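Local atomic coordinates of aminotransferase, class V family protein (Trichomonas vaginalis, PDB entry 5F8V), a protein that probably catalyses the pyridoxal-phosphate-dependent exchange of an amino group between phosphoserine and 2-oxoglutarate, the second step of serine biosynthesis from 3-phosphoglycerate. Residues Y98-T103 against V122-G127; C154-I159 against R302-F307; Q160-Q165 against N293-E298; N274-K279 against C353-V358; D319-F324 against G343-S348. One frame throughout, in Å; residues are numbered along the deposited sequence.

Contact 1: residues Y98-T103 against V122-G127; sequences YLCTGT and VNSVAG
Tyr98 meets strand 121-124 through both of its backbone polar groups. Its N donates to Asn123 O at 2.9 Å, and its O accepts from Val125 N at 2.9 Å, the two bonds of a parallel bridge in which Tyr98 pairs with Ser124. Ser124 CA also brings a C-H to Tyr98 O at 3.4 Å. The Tyr98 ring lies beside Val122, with CD2 4.2 Å from Val122 CG1, while its hydroxyl is hydrogen-bonded to Tyr150 OH, so an amphipathic side chain serves both an apolar neighbour and a polar one. Leu99 comes next; its CD1 lies 3.8 Å from Ala126 CB and also touches Val125 CG1, the leucine fork being long enough to reach the methyls of the shorter alanine and valine. The Leu99 and Val125 side chains cross obliquely. At Cys100 the chains have parted and water takes over. One water accepts from Cys100 N at 3.0 Å and from Ala126 N, donates to Gly127 O and bonds to Ser124 OG at 2.7 Å; a second links Cys100 O with Gly127 O. Further on, Gly102 occupies the N-cap position of helix 103-115. The helix joins two adjacent parallel strands, the beta-alpha-beta arrangement of the large domain in fold-type I PLP enzymes, at the edge of the sheet within this chain.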
# COMPACT_ATOMS: atom_id res chain seq x y z
N TYR A 98 -16.73 -2.83 20.74
CA TYR A 98 -15.35 -3.30 20.59
C TYR A 98 -15.00 -4.19 21.77
O TYR A 98 -15.10 -3.76 22.92
CB TYR A 98 -14.40 -2.11 20.51
CG TYR A 98 -14.40 -1.43 19.16
CD1 TYR A 98 -13.41 -1.71 18.22
CD2 TYR A 98 -15.41 -0.53 18.80
CE1 TYR A 98 -13.41 -1.12 16.97
CE2 TYR A 98 -15.42 0.07 17.54
CZ TYR A 98 -14.42 -0.23 16.63
OH TYR A 98 -14.39 0.34 15.39
N LEU A 99 -14.63 -5.44 21.50
CA LEU A 99 -14.07 -6.32 22.54
C LEU A 99 -12.56 -6.24 22.43
O LEU A 99 -11.98 -6.63 21.41
CB LEU A 99 -14.55 -7.76 22.37
CG LEU A 99 -13.92 -8.79 23.33
CD1 LEU A 99 -14.47 -8.66 24.73
CD2 LEU A 99 -14.10 -10.21 22.82
N CYS A 100 -11.92 -5.73 23.48
CA CYS A 100 -10.47 -5.52 23.50
C CYS A 100 -9.80 -6.63 24.30
O CYS A 100 -9.84 -6.62 25.53
CB CYS A 100 -10.15 -4.15 24.08
SG CYS A 100 -10.90 -2.77 23.18
N THR A 101 -9.22 -7.60 23.60
CA THR A 101 -8.54 -8.72 24.24
C THR A 101 -7.01 -8.54 24.30
O THR A 101 -6.32 -9.34 24.92
CB THR A 101 -8.84 -10.04 23.51
OG1 THR A 101 -8.48 -9.91 22.13
CG2 THR A 101 -10.33 -10.38 23.64
N GLY A 102 -6.50 -7.52 23.63
CA GLY A 102 -5.06 -7.28 23.57
C GLY A 102 -4.75 -5.97 22.89
O GLY A 102 -5.61 -5.09 22.79
N THR A 103 -3.53 -5.85 22.38
CA THR A 103 -3.05 -4.57 21.84
C THR A 103 -3.76 -4.13 20.55
O THR A 103 -4.09 -2.97 20.43
CB THR A 103 -1.53 -4.63 21.60
OG1 THR A 103 -0.89 -4.99 22.83
CG2 THR A 103 -0.98 -3.31 21.11
N VAL A 122 -18.99 4.74 21.47
CA VAL A 122 -17.92 3.78 21.23
C VAL A 122 -17.67 3.01 22.53
O VAL A 122 -17.00 3.49 23.43
CB VAL A 122 -16.63 4.47 20.75
CG1 VAL A 122 -15.58 3.42 20.35
CG2 VAL A 122 -16.93 5.41 19.59
N ASN A 123 -18.22 1.80 22.60
CA ASN A 123 -18.28 1.03 23.83
C ASN A 123 -17.24 -0.08 23.84
O ASN A 123 -17.17 -0.89 22.91
CB ASN A 123 -19.68 0.44 23.99
CG ASN A 123 -19.85 -0.30 25.30
OD1 ASN A 123 -19.47 0.20 26.35
ND2 ASN A 123 -20.42 -1.50 25.23
N SER A 124 -16.42 -0.11 24.89
CA SER A 124 -15.55 -1.24 25.18
C SER A 124 -16.34 -2.28 25.98
O SER A 124 -16.80 -1.99 27.08
CB SER A 124 -14.32 -0.79 25.96
OG SER A 124 -13.47 -1.89 26.23
N VAL A 125 -16.48 -3.48 25.42
CA VAL A 125 -17.41 -4.53 25.88
C VAL A 125 -17.02 -5.17 27.22
O VAL A 125 -17.91 -5.48 28.05
CB VAL A 125 -17.55 -5.63 24.79
CG1 VAL A 125 -18.16 -6.92 25.32
CG2 VAL A 125 -18.39 -5.11 23.63
N ALA A 126 -15.72 -5.40 27.42
CA ALA A 126 -15.19 -6.02 28.64
C ALA A 126 -14.16 -5.12 29.33
O ALA A 126 -13.35 -5.60 30.12
CB ALA A 126 -14.57 -7.37 28.31
N GLY A 127 -14.20 -3.82 29.04
CA GLY A 127 -13.22 -2.87 29.56
C GLY A 127 -11.87 -3.00 28.88
O GLY A 127 -11.65 -3.91 28.07
O HOH W 1 -13.36 -4.57 25.81
O HOH W 2 -10.71 -7.01 28.16

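Contact 2: residues C154-I159 against R302-F307; sequences CDNETI and RMNMPF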
# COMPACT_ATOMS: atom_id res chain seq x y z
N CYS A 154 -10.56 -8.93 17.64
CA CYS A 154 -9.34 -9.47 17.03
C CYS A 154 -9.29 -10.97 17.26
O CYS A 154 -9.22 -11.44 18.41
CB CYS A 154 -8.12 -8.81 17.64
SG CYS A 154 -6.60 -9.28 16.82
N ASP A 155 -9.33 -11.73 16.18
CA ASP A 155 -9.37 -13.18 16.29
C ASP A 155 -8.07 -13.75 16.86
O ASP A 155 -8.10 -14.74 17.58
CB ASP A 155 -9.68 -13.82 14.93
CG ASP A 155 -10.28 -15.20 15.07
OD1 ASP A 155 -11.25 -15.35 15.83
OD2 ASP A 155 -9.78 -16.12 14.41
N ASN A 156 -6.93 -13.11 16.56
CA ASN A 156 -5.64 -13.54 17.10
C ASN A 156 -4.77 -12.35 17.54
O ASN A 156 -4.30 -11.58 16.69
CB ASN A 156 -4.89 -14.41 16.09
CG ASN A 156 -3.57 -14.93 16.63
OD1 ASN A 156 -3.55 -15.80 17.50
ND2 ASN A 156 -2.48 -14.35 16.16
N GLU A 157 -4.59 -12.19 18.84
CA GLU A 157 -3.75 -11.09 19.35
C GLU A 157 -2.29 -11.52 19.35
O GLU A 157 -1.90 -12.45 20.06
CB GLU A 157 -4.22 -10.62 20.74
CG GLU A 157 -5.50 -9.80 20.69
CD GLU A 157 -5.31 -8.36 20.21
OE1 GLU A 157 -4.16 -7.95 19.94
OE2 GLU A 157 -6.32 -7.62 20.12
N THR A 158 -1.51 -10.86 18.50
CA THR A 158 -0.16 -11.25 18.13
C THR A 158 0.83 -11.12 19.31
O THR A 158 1.71 -11.98 19.50
CB THR A 158 0.28 -10.39 16.91
OG1 THR A 158 -0.79 -10.35 15.96
CG2 THR A 158 1.49 -10.93 16.21
N ILE A 159 0.67 -10.07 20.11
CA ILE A 159 1.60 -9.77 21.21
C ILE A 159 1.27 -10.59 22.47
O ILE A 159 2.18 -11.06 23.17
CB ILE A 159 1.62 -8.25 21.51
CG1 ILE A 159 2.08 -7.49 20.27
CG2 ILE A 159 2.52 -7.94 22.71
CD1 ILE A 159 1.75 -6.01 20.29
N ARG A 302 -2.13 -20.43 18.09
CA ARG A 302 -1.31 -21.32 17.28
C ARG A 302 -0.22 -20.54 16.54
O ARG A 302 0.74 -21.14 16.10
CB ARG A 302 -2.15 -22.07 16.23
CG ARG A 302 -3.26 -22.95 16.79
CD ARG A 302 -4.36 -23.24 15.75
NE ARG A 302 -4.84 -21.98 15.18
CZ ARG A 302 -4.75 -21.61 13.90
NH1 ARG A 302 -4.29 -22.43 12.96
NH2 ARG A 302 -5.18 -20.39 13.55
N MET A 303 -0.41 -19.23 16.38
CA MET A 303 0.42 -18.39 15.51
C MET A 303 1.51 -17.63 16.26
O MET A 303 2.59 -17.41 15.72
CB MET A 303 -0.46 -17.38 14.77
CG MET A 303 -1.55 -17.96 13.87
SD MET A 303 -0.91 -18.69 12.34
CE MET A 303 -0.79 -20.40 12.85
N ASN A 304 1.21 -17.18 17.48
CA ASN A 304 2.14 -16.37 18.27
C ASN A 304 2.21 -16.92 19.68
O ASN A 304 1.20 -16.99 20.38
CB ASN A 304 1.69 -14.91 18.28
CG ASN A 304 1.45 -14.35 16.89
OD1 ASN A 304 0.32 -14.42 16.38
ND2 ASN A 304 2.51 -13.85 16.24
N MET A 305 3.41 -17.34 20.08
CA MET A 305 3.61 -18.03 21.34
C MET A 305 4.56 -17.22 22.19
O MET A 305 5.77 -17.46 22.16
CB MET A 305 4.19 -19.43 21.06
CG MET A 305 3.16 -20.38 20.50
SD MET A 305 3.68 -21.34 19.09
CE MET A 305 3.32 -20.23 17.73
N PRO A 306 4.03 -16.23 22.95
CA PRO A 306 4.91 -15.55 23.90
C PRO A 306 5.33 -16.49 25.02
O PRO A 306 4.63 -17.46 25.33
CB PRO A 306 4.06 -14.38 24.43
CG PRO A 306 2.66 -14.67 24.04
CD PRO A 306 2.68 -15.66 22.91
N PHE A 307 6.49 -16.21 25.58
CA PHE A 307 6.96 -16.90 26.78
C PHE A 307 8.04 -16.06 27.45
O PHE A 307 8.66 -15.22 26.82
CB PHE A 307 7.42 -18.34 26.50
CG PHE A 307 8.54 -18.45 25.49
CD1 PHE A 307 8.28 -18.42 24.12
CD2 PHE A 307 9.85 -18.67 25.91
CE1 PHE A 307 9.31 -18.56 23.20
CE2 PHE A 307 10.89 -18.81 24.99
CZ PHE A 307 10.61 -18.77 23.64
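Asn304, Asn156 and Thr158 carry this contact, which joins the weak strand 156-157 and the turn after it, just beyond the central sheet of the PLP-binding domain, to the two-stranded antiparallel sheet 304-307/345-348. Asn304 has the most surface buried, and its CB rests 3.2 Å from Thr158 O. Asn156 reaches across with CG anti to its own backbone N, and its ND2 gives a hydrogen to Asn304 OD1 at 2.8 Å. The acceptor lies in the Asn156 amide plane and the donor in the plane of the Asn304 carbonyl; the two amides are only 25° from coplanar. Asparagine suits both places, offering a donor and an acceptor on a short stem: Asn156 OD1 is bonded to Ser301 OG and its ND2 also to Ser180 OG, while Asn304 ND2 is bonded to Ser348 OG. Thr158 presents two different branches. Its polar end has Ser180 as a partner, and OG1 is hydrogen-bonded to O3 of the PLP-lysine adduct at position 202, placing the contact beside the cofactor, whereas its methyl is turned to Asn304. Farther along, the Pro306 ring approaches a backbone oxygen, with CG 3.7 Å from Ile159 O.

Contact 3: residues Q160-Q165 against N293-E298; sequences QGIEFQ and NRIKPE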
# COMPACT_ATOMS: atom_id res chain seq x y z
N GLN A 160 -0.02 -10.77 22.75
CA GLN A 160 -0.47 -11.51 23.92
C GLN A 160 -0.56 -13.03 23.67
O GLN A 160 -0.52 -13.81 24.62
CB GLN A 160 -1.82 -10.98 24.40
CG GLN A 160 -1.76 -9.61 25.05
CD GLN A 160 -1.63 -8.46 24.07
OE1 GLN A 160 -2.12 -8.53 22.94
NE2 GLN A 160 -0.97 -7.40 24.49
N GLY A 161 -0.67 -13.44 22.42
CA GLY A 161 -0.86 -14.86 22.09
C GLY A 161 -2.21 -15.42 22.54
O GLY A 161 -2.28 -16.55 23.01
N ILE A 162 -3.26 -14.60 22.40
CA ILE A 162 -4.65 -14.98 22.74
C ILE A 162 -5.45 -15.13 21.43
O ILE A 162 -5.58 -14.17 20.69
CB ILE A 162 -5.31 -13.94 23.66
CG1 ILE A 162 -4.50 -13.84 24.97
CG2 ILE A 162 -6.76 -14.30 23.97
CD1 ILE A 162 -5.04 -12.86 25.99
N GLU A 163 -5.98 -16.33 21.18
CA GLU A 163 -6.71 -16.65 19.95
C GLU A 163 -8.05 -17.27 20.28
O GLU A 163 -8.15 -18.09 21.20
CB GLU A 163 -5.91 -17.63 19.07
CG GLU A 163 -6.46 -17.83 17.65
CD GLU A 163 -5.56 -18.66 16.76
OE1 GLU A 163 -4.97 -19.65 17.23
OE2 GLU A 163 -5.42 -18.32 15.56
N PHE A 164 -9.07 -16.90 19.52
CA PHE A 164 -10.40 -17.47 19.67
C PHE A 164 -10.43 -18.78 18.93
O PHE A 164 -9.95 -18.85 17.80
CB PHE A 164 -11.46 -16.55 19.07
CG PHE A 164 -11.77 -15.36 19.91
CD1 PHE A 164 -12.96 -15.29 20.64
CD2 PHE A 164 -10.89 -14.29 19.97
CE1 PHE A 164 -13.26 -14.18 21.41
CE2 PHE A 164 -11.18 -13.17 20.74
CZ PHE A 164 -12.37 -13.12 21.45
N GLN A 165 -11.01 -19.81 19.55
CA GLN A 165 -11.20 -21.10 18.87
C GLN A 165 -12.42 -21.09 17.93
O GLN A 165 -12.41 -21.78 16.91
CB GLN A 165 -11.30 -22.24 19.88
CG GLN A 165 -10.04 -22.38 20.73
CD GLN A 165 -9.96 -23.69 21.49
OE1 GLN A 165 -10.97 -24.19 21.98
NE2 GLN A 165 -8.76 -24.24 21.61
N ASN A 293 4.43 -19.58 30.13
CA ASN A 293 3.39 -18.90 29.37
C ASN A 293 2.11 -19.04 30.18
O ASN A 293 1.76 -20.15 30.57
CB ASN A 293 3.23 -19.51 27.97
CG ASN A 293 1.94 -19.07 27.26
OD1 ASN A 293 0.84 -19.41 27.68
ND2 ASN A 293 2.08 -18.33 26.16
N ARG A 294 1.42 -17.92 30.38
CA ARG A 294 0.27 -17.82 31.29
C ARG A 294 -1.09 -18.03 30.63
O ARG A 294 -2.10 -18.13 31.32
CB ARG A 294 0.22 -16.43 31.95
CG ARG A 294 0.91 -16.34 33.30
CD ARG A 294 0.67 -14.97 33.92
NE ARG A 294 1.69 -14.64 34.92
CZ ARG A 294 1.80 -13.45 35.53
NH1 ARG A 294 0.96 -12.46 35.26
NH2 ARG A 294 2.78 -13.26 36.41
N ILE A 295 -1.13 -18.07 29.30
CA ILE A 295 -2.41 -18.05 28.59
C ILE A 295 -3.08 -19.41 28.80
O ILE A 295 -2.44 -20.45 28.65
CB ILE A 295 -2.23 -17.75 27.08
CG1 ILE A 295 -1.47 -16.43 26.87
CG2 ILE A 295 -3.59 -17.74 26.37
CD1 ILE A 295 -2.01 -15.23 27.62
N LYS A 296 -4.36 -19.38 29.17
CA LYS A 296 -5.10 -20.63 29.38
C LYS A 296 -5.15 -21.42 28.07
O LYS A 296 -5.26 -20.81 27.00
CB LYS A 296 -6.52 -20.35 29.90
CG LYS A 296 -6.55 -19.90 31.35
CD LYS A 296 -7.96 -19.68 31.86
CE LYS A 296 -7.95 -18.94 33.20
NZ LYS A 296 -9.31 -18.66 33.72
N PRO A 297 -5.04 -22.76 28.15
CA PRO A 297 -4.92 -23.61 26.94
C PRO A 297 -6.02 -23.39 25.90
O PRO A 297 -5.75 -23.44 24.70
CB PRO A 297 -4.96 -25.04 27.50
CG PRO A 297 -5.54 -24.92 28.87
CD PRO A 297 -5.12 -23.58 29.38
N GLU A 298 -7.24 -23.13 26.36
CA GLU A 298 -8.37 -22.84 25.47
C GLU A 298 -8.23 -21.52 24.68
O GLU A 298 -8.89 -21.34 23.66
CB GLU A 298 -9.70 -22.89 26.23
CG GLU A 298 -9.94 -21.76 27.25
CD GLU A 298 -9.59 -22.12 28.69
OE1 GLU A 298 -10.23 -21.52 29.58
OE2 GLU A 298 -8.68 -22.97 28.93
O HOH W 3 -0.14 -18.11 24.24
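Ile295 presses its side chain against the carbonyls of Gln160 and Gly161 and the side chain of Ile162, and it buries more surface than any other residue here. Its CD1 lies 3.9 Å from Ile162 CG1, the two branched chains crossing at about a right angle. The same residue also lies against carbonyl oxygens: CG1 is 3.6 Å from Gln160 O, and CG2 is 3.8 Å from Gly161 O. CG1 is anti to the carbonyl carbon of Ile295 (chi1 -56°) and CG2 is anti to its backbone N; the two branches of this beta-branched residue pack against neighbouring carbonyl oxygens. Gly161 has positive phi, a conformation readily taken without a CB, and with Ile162 it faces Glu157 in a G1 beta bulge.

Polar links are indirect. A water donates to Gly161 O at 2.9 Å and accepts from Asn293 ND2, bridging the segments. Asn293 ND2 is also bonded to Pro306 O, and its OD1 accepts from Ile295 N at 2.9 Å, forming an Asx turn that ties the bridging residue to the packing one; this donor comes from above the carbonyl plane.

Van der Waals contact alone closes the exposed end, where Gln165 CG lies 3.3 Å from Glu298 O. The Gln165 chain is extended beyond CG, and its flexible polar end suits a position at the surface.

Ile162 is backed by Pro133 and Val136, and Asn293 touches helix 267-286 at Tyr282 and Ile285. Backbone bonds of Gly161 with Ser301 and Glu163 with Trp299 help lay the hairpin 156-157/162-163 beside the loop between helix 267-286 and strand 304-307.

Contact 4: residues N274-K279 against C353-V358; sequences NKEKAK and CPMEAV
Lys277 and Val358 have the nearest CA atoms across the two segments, 6.5 Å apart, where helix 267-286 passes the first turn of helix 355-367. Lys277 dominates the side-chain contact because it is long enough to be apolar along its stem and charged at its end. Val358 crosses that stem at about a right angle, its CG2 lying 3.9 Å from Lys277 CB; a compact branched side chain fits well here between helices. Met355 runs past Lys277 in the opposite sense and brings its flexible end over the stem, with CE 3.6 Å from Lys277 CG. The same methyl also touches Glu276 CB, at 4.3 Å. The lysine chain bends at chi3 (-76°), which turns CE out of the line of the extended part. NZ then donates to Cys353 O at 2.8 Å, in the plane of that carbonyl and on a lone pair. Cys353 precedes Pro354, the N-cap residue of helix 355-367. NZ has a weak bond to Asn274 OD1 at 3.3 Å, and another hydrogen bond to Tyr350 O. A buried ammonium is therefore met by oxygens of neutral groups, two of them from the backbone, which probably compensate its charge.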
# COMPACT_ATOMS: atom_id res chain seq x y z
N ASN A 274 -0.17 -26.15 11.67
CA ASN A 274 0.03 -25.08 12.64
C ASN A 274 -0.20 -25.54 14.09
O ASN A 274 0.56 -25.15 14.98
CB ASN A 274 -0.84 -23.88 12.27
CG ASN A 274 -0.37 -23.20 10.99
OD1 ASN A 274 0.82 -23.23 10.63
ND2 ASN A 274 -1.30 -22.54 10.31
N LYS A 275 -1.21 -26.38 14.32
CA LYS A 275 -1.42 -27.02 15.64
C LYS A 275 -0.25 -27.92 16.05
O LYS A 275 0.12 -27.94 17.23
CB LYS A 275 -2.72 -27.83 15.69
CG LYS A 275 -3.96 -26.97 15.83
CD LYS A 275 -5.23 -27.79 15.78
CE LYS A 275 -6.43 -26.92 16.08
NZ LYS A 275 -7.68 -27.55 15.59
N GLU A 276 0.30 -28.66 15.10
CA GLU A 276 1.47 -29.51 15.38
C GLU A 276 2.65 -28.68 15.85
O GLU A 276 3.25 -28.98 16.88
CB GLU A 276 1.90 -30.32 14.15
CG GLU A 276 1.11 -31.59 13.93
CD GLU A 276 1.44 -32.26 12.60
OE1 GLU A 276 2.62 -32.21 12.17
OE2 GLU A 276 0.50 -32.83 12.00
N LYS A 277 2.99 -27.66 15.07
CA LYS A 277 4.07 -26.74 15.42
C LYS A 277 3.83 -26.06 16.78
O LYS A 277 4.73 -26.04 17.62
CB LYS A 277 4.29 -25.71 14.31
CG LYS A 277 4.89 -26.30 13.04
CD LYS A 277 5.11 -25.23 11.98
CE LYS A 277 3.80 -24.82 11.31
NZ LYS A 277 4.04 -23.95 10.12
N ALA A 278 2.63 -25.54 17.01
CA ALA A 278 2.28 -24.86 18.27
C ALA A 278 2.41 -25.77 19.49
O ALA A 278 2.95 -25.35 20.51
CB ALA A 278 0.89 -24.26 18.21
N LYS A 279 1.92 -27.00 19.37
CA LYS A 279 1.96 -27.99 20.46
C LYS A 279 3.40 -28.28 20.92
O LYS A 279 3.68 -28.30 22.12
CB LYS A 279 1.26 -29.28 20.02
CG LYS A 279 1.06 -30.33 21.10
CD LYS A 279 0.64 -31.66 20.49
CE LYS A 279 0.31 -32.71 21.56
NZ LYS A 279 -0.97 -32.40 22.25
N CYS A 353 6.24 -21.07 8.32
CA CYS A 353 7.29 -21.35 9.29
C CYS A 353 7.62 -22.84 9.24
O CYS A 353 6.78 -23.66 9.58
CB CYS A 353 6.86 -20.96 10.71
SG CYS A 353 8.10 -21.45 11.93
N PRO A 354 8.84 -23.20 8.77
CA PRO A 354 9.13 -24.63 8.57
C PRO A 354 9.17 -25.41 9.88
O PRO A 354 9.57 -24.87 10.90
CB PRO A 354 10.52 -24.62 7.91
CG PRO A 354 10.74 -23.23 7.46
CD PRO A 354 10.01 -22.37 8.45
N MET A 355 8.79 -26.68 9.83
CA MET A 355 8.86 -27.55 11.01
C MET A 355 10.30 -27.66 11.52
O MET A 355 10.53 -27.77 12.72
CB MET A 355 8.29 -28.95 10.69
CG MET A 355 8.43 -29.97 11.82
SD MET A 355 7.76 -29.41 13.40
CE MET A 355 6.02 -29.76 13.12
N GLU A 356 11.25 -27.62 10.60
CA GLU A 356 12.66 -27.59 10.94
C GLU A 356 13.02 -26.42 11.87
O GLU A 356 13.83 -26.59 12.77
CB GLU A 356 13.50 -27.49 9.67
CG GLU A 356 14.96 -27.78 9.88
CD GLU A 356 15.72 -27.77 8.57
OE1 GLU A 356 16.06 -26.68 8.08
OE2 GLU A 356 15.96 -28.86 8.04
N ALA A 357 12.44 -25.24 11.62
CA ALA A 357 12.68 -24.06 12.46
C ALA A 357 12.20 -24.28 13.89
O ALA A 357 12.92 -23.96 14.84
CB ALA A 357 12.02 -22.83 11.86
N VAL A 358 10.99 -24.83 14.02
CA VAL A 358 10.42 -25.16 15.31
C VAL A 358 11.30 -26.20 16.04
O VAL A 358 11.55 -26.05 17.24
CB VAL A 358 8.96 -25.66 15.20
CG1 VAL A 358 8.46 -26.21 16.52
CG2 VAL A 358 8.04 -24.54 14.70

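Contact 5: residues D319-F324 against G343-S348; sequences DADAKF and GGFRAS
Asp321 and Phe324, one helical turn apart, take hold of Gly344 and Phe345 where the chain enters strand 345-348. The tight part joins an aromatic pair to a buried polar bond. Phe324 points an edge at the face of Phe345 in a T-shaped pair, with centroids 5.1 Å apart and planes at 69°. Its CD1 stands over the centre of the Phe345 ring and is 3.9 Å from Phe345 CE1. CG of Phe324 is anti to the backbone N (chi1 -179°), while Phe345 has chi1 at -33°, away from a staggered value, which may reflect some strain. The rim of Phe345 also meets the helix backbone: Asp321 O lies near the ring plane at the edge, 3.4 Å from Phe345 CE1, an approach that suits the slightly positive edge of an aromatic ring. Phe291, Trp368 and Phe307 extend the aromatic cluster around the pair. Beside it, Gly344 N donates to Asp321 OD2 at 2.7 Å, meeting the carboxylate from above its plane.

The loose side is at Gly343, which is partly exposed and barely covered by the helix. Gly343 and Gly344 both have positive phi, and at Gly343 a CB would come tight against OD2 of Asp321, so the lack of a side chain lets the chain pass close to the aspartate.

Asp321 OD1 forms a salt bridge with Arg309, so the carboxylate links an arginine to a backbone amide with its two oxygens. The arginine's charge would be expected to favour the ionised form of Asp321.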
# COMPACT_ATOMS: atom_id res chain seq x y z
N ASP A 319 18.21 -7.24 30.21
CA ASP A 319 19.54 -7.86 30.18
C ASP A 319 19.46 -9.38 30.29
O ASP A 319 20.14 -10.08 29.54
CB ASP A 319 20.42 -7.32 31.31
CG ASP A 319 20.76 -5.86 31.15
OD1 ASP A 319 21.15 -5.45 30.03
OD2 ASP A 319 20.65 -5.11 32.13
N ALA A 320 18.63 -9.88 31.21
CA ALA A 320 18.40 -11.33 31.35
C ALA A 320 17.69 -11.92 30.13
O ALA A 320 18.03 -13.02 29.69
CB ALA A 320 17.60 -11.62 32.61
N ASP A 321 16.71 -11.18 29.59
CA ASP A 321 16.08 -11.53 28.31
C ASP A 321 17.12 -11.61 27.19
O ASP A 321 17.14 -12.57 26.42
CB ASP A 321 15.04 -10.47 27.90
CG ASP A 321 13.78 -10.48 28.76
OD1 ASP A 321 13.62 -11.29 29.70
OD2 ASP A 321 12.92 -9.62 28.48
N ALA A 322 17.99 -10.60 27.11
CA ALA A 322 19.01 -10.52 26.06
C ALA A 322 19.92 -11.74 25.99
O ALA A 322 20.38 -12.08 24.90
CB ALA A 322 19.84 -9.25 26.22
N LYS A 323 20.17 -12.40 27.12
CA LYS A 323 21.02 -13.60 27.15
C LYS A 323 20.44 -14.77 26.35
O LYS A 323 21.14 -15.36 25.53
CB LYS A 323 21.30 -14.06 28.58
CG LYS A 323 22.33 -13.23 29.34
CD LYS A 323 22.43 -13.71 30.78
CE LYS A 323 23.68 -13.18 31.47
NZ LYS A 323 23.68 -11.69 31.53
N PHE A 324 19.16 -15.10 26.58
CA PHE A 324 18.50 -16.16 25.80
C PHE A 324 18.24 -15.75 24.35
O PHE A 324 18.32 -16.58 23.44
CB PHE A 324 17.20 -16.65 26.45
CG PHE A 324 16.50 -17.74 25.68
CD1 PHE A 324 15.32 -17.49 24.99
CD2 PHE A 324 17.05 -19.02 25.61
CE1 PHE A 324 14.68 -18.50 24.26
CE2 PHE A 324 16.43 -20.03 24.89
CZ PHE A 324 15.24 -19.77 24.22
N GLY A 343 8.44 -7.23 26.73
CA GLY A 343 9.74 -7.88 26.85
C GLY A 343 9.63 -9.39 26.68
O GLY A 343 8.65 -9.90 26.13
N GLY A 344 10.63 -10.10 27.18
CA GLY A 344 10.67 -11.56 27.11
C GLY A 344 10.75 -12.06 25.68
O GLY A 344 11.37 -11.42 24.83
N PHE A 345 10.10 -13.20 25.42
CA PHE A 345 10.29 -13.94 24.16
C PHE A 345 8.98 -14.26 23.46
O PHE A 345 7.95 -14.40 24.10
CB PHE A 345 11.06 -15.23 24.45
CG PHE A 345 12.05 -15.09 25.56
CD1 PHE A 345 13.15 -14.26 25.42
CD2 PHE A 345 11.87 -15.76 26.77
CE1 PHE A 345 14.06 -14.11 26.45
CE2 PHE A 345 12.78 -15.61 27.81
CZ PHE A 345 13.88 -14.79 27.65
N ARG A 346 9.05 -14.41 22.13
CA ARG A 346 7.87 -14.79 21.34
C ARG A 346 8.28 -15.55 20.08
O ARG A 346 9.03 -15.03 19.26
CB ARG A 346 7.05 -13.55 20.98
CG ARG A 346 5.73 -13.82 20.25
CD ARG A 346 4.99 -12.54 19.87
NE ARG A 346 5.85 -11.56 19.22
CZ ARG A 346 5.46 -10.38 18.73
NH1 ARG A 346 4.18 -10.01 18.74
NH2 ARG A 346 6.36 -9.58 18.18
N ALA A 347 7.78 -16.78 19.94
CA ALA A 347 7.89 -17.50 18.68
C ALA A 347 6.63 -17.20 17.88
O ALA A 347 5.52 -17.53 18.31
CB ALA A 347 8.00 -19.00 18.93
N SER A 348 6.81 -16.56 16.73
CA SER A 348 5.75 -16.36 15.75
C SER A 348 5.97 -17.39 14.65
O SER A 348 7.05 -17.42 14.06
CB SER A 348 5.76 -14.94 15.21
OG SER A 348 5.56 -13.99 16.24

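Overall arrangement
From the N terminus, contact 1 closes first, a short loop holding helix 103-115 at the edge of the seven-stranded sheet. Contact 2 then opens a long loop from residues 154-159 to 302-307, and contact 3 is nested inside it; their centres are about 7 Å apart, and the hairpin 156-157/162-163 joins them. Contact 4 starts within both loops and ends beyond them, so it crosses contacts 2 and 3. Contact 5 is nested inside contact 4 and shares with contact 2 the sheet 304-307/345-348. Contact 1 touches contacts 2 and 3 alone. Together they run from the large sheet through the hairpin to the helices and small sheet of the C-terminal part.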